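Local coordinates for salicylaldehyde dehydrogenase NahF (Pseudomonas putida, PDB 4JZ6) that catalyses the NAD+-dependent oxidation of salicylaldehyde to salicylate, a step of naphthalene degradation, and oxidises a broad range of other aldehydes, at the interface of chains A and B. Coordinates in Å, arbitrary orientation; residue numbers count along the deposited sequence, not the author numbering. Chains: chain A/B, Salicylaldehyde dehydrogenase NahF.

Contact 1: the interface of chains A and B. Residues chain A 261-263; chain B 467, 471.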
# COMPACT_ATOMS: atom_id res chain seq x y z
N LEU A 261 -7.22 -9.18 2.87
CA LEU A 261 -7.23 -7.78 2.44
C LEU A 261 -6.45 -6.85 3.37
O LEU A 261 -6.86 -5.71 3.60
CB LEU A 261 -8.67 -7.25 2.28
CG LEU A 261 -9.61 -7.69 1.15
CD1 LEU A 261 -8.93 -7.60 -0.21
CD2 LEU A 261 -10.14 -9.10 1.37
N LYS A 262 -5.33 -7.32 3.90
CA LYS A 262 -4.56 -6.49 4.83
C LYS A 262 -3.39 -5.81 4.14
O LYS A 262 -2.70 -6.41 3.32
CB LYS A 262 -4.08 -7.32 6.03
CG LYS A 262 -5.20 -8.12 6.67
CD LYS A 262 -5.02 -8.24 8.16
CE LYS A 262 -6.11 -9.10 8.77
NZ LYS A 262 -5.91 -9.28 10.24
N ARG A 263 -3.19 -4.54 4.46
CA ARG A 263 -2.12 -3.75 3.88
C ARG A 263 -0.76 -4.20 4.42
O ARG A 263 -0.61 -4.48 5.61
CB ARG A 263 -2.33 -2.27 4.16
CG ARG A 263 -1.16 -1.37 3.79
CD ARG A 263 -1.57 0.08 3.89
NE ARG A 263 -0.47 1.02 3.67
CZ ARG A 263 -0.61 2.33 3.78
NH1 ARG A 263 -1.79 2.85 4.09
NH2 ARG A 263 0.43 3.14 3.57
N LYS B 467 -10.29 -2.05 6.46
CA LYS B 467 -10.72 -3.45 6.51
C LYS B 467 -11.03 -4.03 5.13
O LYS B 467 -10.28 -3.81 4.19
CB LYS B 467 -11.95 -3.61 7.41
CG LYS B 467 -11.78 -3.05 8.80
CD LYS B 467 -13.05 -3.30 9.60
CE LYS B 467 -13.22 -2.29 10.71
NZ LYS B 467 -14.55 -2.45 11.37
N TYR B 471 -7.58 -0.89 0.72
CA TYR B 471 -6.59 0.06 1.18
C TYR B 471 -6.14 0.93 0.02
O TYR B 471 -6.43 0.63 -1.14
CB TYR B 471 -5.39 -0.66 1.80
CG TYR B 471 -4.96 -1.90 1.04
CD1 TYR B 471 -4.30 -1.79 -0.18
CD2 TYR B 471 -5.18 -3.17 1.56
CE1 TYR B 471 -3.89 -2.91 -0.87
CE2 TYR B 471 -4.77 -4.31 0.87
CZ TYR B 471 -4.13 -4.17 -0.35
OH TYR B 471 -3.71 -5.28 -1.05
O HOH W 1 -7.66 -3.52 4.98
O HOH W 2 -3.43 -7.46 0.84
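The phenol ring of B:Tyr471 meets the backbone of A:Leu261 to A:Arg263 with one face and one edge. Over that face, near the CG–CD2 rim, sits the start of A:Arg263, its CA 3.9 Å from CD2 of B:Tyr471. At the edge, in the ring plane, lies the carbonyl carbon of A:Leu261, and its O is 3.7 Å from CD2 of B:Tyr471. This edge of aromatic C-H groups suits a carbonyl oxygen, towards which it probably offers a slightly positive rim. CG of A:Arg263 stands opposite its own backbone N (chi1 171°), and the extended chain leads the guanidinium away, so that CA and CB do the packing.

Water completes the joint. Water 1 lies 2.7 Å from A:Leu261 O and 2.8 Å from B:Lys467 O; two carbonyl oxygens, both acceptors, come near each other here, and a water that can donate to each is well suited to bridge them. Water 2 lies 2.9 Å from the phenol OH of B:Tyr471 and 2.8 Å from A:Lys262 O. Tyrosine fits because it has a flat body for packing and a hydroxyl for the solvent bridge, whereas both lysines contribute through their main chains. The patch joins the loop after helix 247-259 to the partner subunit, and A:Lys262, A:Arg263 and B:Tyr471 are residues that also line a second salicylaldehyde site in this crystal, though the structure alone does not show whether that site matters for activity.

Contact 2: the interface of chains A and B. Residues chain A 449, 456-458, 461-462; chain B 140, 488.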
# COMPACT_ATOMS: atom_id res chain seq x y z
N HIS A 449 22.10 8.05 -4.59
CA HIS A 449 23.11 8.89 -3.95
C HIS A 449 24.16 9.39 -4.93
O HIS A 449 24.99 8.63 -5.42
CB HIS A 449 23.76 8.14 -2.78
CG HIS A 449 22.77 7.70 -1.75
ND1 HIS A 449 22.04 8.59 -0.98
CD2 HIS A 449 22.36 6.46 -1.39
CE1 HIS A 449 21.24 7.92 -0.18
NE2 HIS A 449 21.41 6.63 -0.40
N GLN A 456 23.21 3.95 2.84
CA GLN A 456 22.84 5.12 3.63
C GLN A 456 21.41 5.00 4.13
O GLN A 456 20.57 4.35 3.50
CB GLN A 456 22.99 6.40 2.80
CG GLN A 456 24.40 6.64 2.29
CD GLN A 456 24.52 7.87 1.41
OE1 GLN A 456 23.98 8.94 1.72
NE2 GLN A 456 25.23 7.74 0.29
N ASN A 457 21.15 5.61 5.28
CA ASN A 457 19.81 5.65 5.87
C ASN A 457 19.75 6.71 6.94
O ASN A 457 20.50 6.66 7.92
CB ASN A 457 19.41 4.29 6.45
CG ASN A 457 17.97 4.26 6.97
OD1 ASN A 457 17.67 3.57 7.95
ND2 ASN A 457 17.08 4.98 6.31
N GLU A 458 18.87 7.68 6.75
CA GLU A 458 18.64 8.72 7.75
C GLU A 458 17.15 8.65 8.12
O GLU A 458 16.32 8.33 7.28
CB GLU A 458 19.04 10.09 7.18
CG GLU A 458 20.51 10.15 6.73
CD GLU A 458 20.92 11.50 6.13
OE1 GLU A 458 20.54 12.55 6.69
OE2 GLU A 458 21.62 11.50 5.10
N ALA A 461 14.55 10.71 6.31
CA ALA A 461 14.42 10.43 4.89
C ALA A 461 13.75 9.09 4.70
O ALA A 461 14.12 8.11 5.34
CB ALA A 461 15.78 10.43 4.24
N PRO A 462 12.76 9.03 3.80
CA PRO A 462 11.99 7.81 3.56
C PRO A 462 12.92 6.69 3.10
O PRO A 462 13.80 6.94 2.27
CB PRO A 462 11.04 8.20 2.42
CG PRO A 462 11.72 9.32 1.74
CD PRO A 462 12.40 10.09 2.84
N ILE B 140 15.29 18.08 2.72
CA ILE B 140 15.33 17.63 4.10
C ILE B 140 16.68 17.89 4.76
O ILE B 140 17.74 17.65 4.16
CB ILE B 140 15.02 16.12 4.17
CG1 ILE B 140 13.75 15.80 3.37
CG2 ILE B 140 14.89 15.65 5.61
CD1 ILE B 140 13.42 14.32 3.33
N TRP B 488 14.42 9.02 -2.53
CA TRP B 488 15.29 9.78 -1.65
C TRP B 488 16.60 9.98 -2.38
O TRP B 488 17.29 9.01 -2.69
CB TRP B 488 15.52 9.04 -0.33
CG TRP B 488 16.54 9.70 0.55
CD1 TRP B 488 16.72 11.04 0.75
CD2 TRP B 488 17.54 9.04 1.35
NE1 TRP B 488 17.76 11.26 1.62
CE2 TRP B 488 18.28 10.05 2.00
CE3 TRP B 488 17.86 7.70 1.58
CZ2 TRP B 488 19.33 9.75 2.87
CZ3 TRP B 488 18.91 7.41 2.44
CH2 TRP B 488 19.63 8.43 3.08
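B:Trp488 reaches from strand 485-491 into chain A, where aromatic and CH-pi contacts hold both faces of its indole. On one face the methyl CB of A:Ala461 lies over the ring system, 3.4 Å from the centroid of the five-membered ring; a side chain this small lets the loop backbone come close to the indole. On the opposite face the imidazole of A:His449 stands edge-on, its plane turned 86° from that of the six-membered ring, with CE1 3.5 Å from CZ3 of B:Trp488. A second-shell group is likely to steady this histidine: the amide carbon CD of A:Gln456 lies over the centre of the imidazole, 3.5 Å above its plane.

Polar groups gather at the indole's outer edge. The carboxylate oxygen OE2 of A:Glu458 lies in the ring plane, 3.6 Å from CZ2 of B:Trp488, with the carboxylate turned about 85° to the indole; a negative group is likely to suit the electropositive rim. The backbone carbonyl of A:Gln456 also meets that edge, its O 3.6 Å from CZ3 of B:Trp488. Replacing the tryptophan by an alanine here would probably open a gap between A:Ala461 and A:His449 and leave the imidazole without its aromatic partner.

Purely aliphatic packing is looser: B:Ile140 sends CD1 towards A:Ala461 at 4.3 Å from its CA. With CG of B:Trp488 opposite its backbone N (chi1 173°), the indole points into the slot between A:Ala461 and A:His449; nearer the strand, CB of B:Trp488 lies 3.8 Å from the carbonyl O of A:Pro462.

About 27 Å separates the centres of contact 1 and contact 2, and they share no residue. Contact 2 is the nearer to A:Glu267, the predicted active-site residue, at about 11 Å from its centre, against about 16 Å for contact 1. The chain A segment of contact 1 leads into strand 264-267, which ends at that glutamate, while the loop of contact 2 runs on to A:Tyr463, which lines the salicylaldehyde pocket. Two-fold symmetry repeats each contact with the chains exchanged, so pairing of the subunits, common in this family, may steady both active sites.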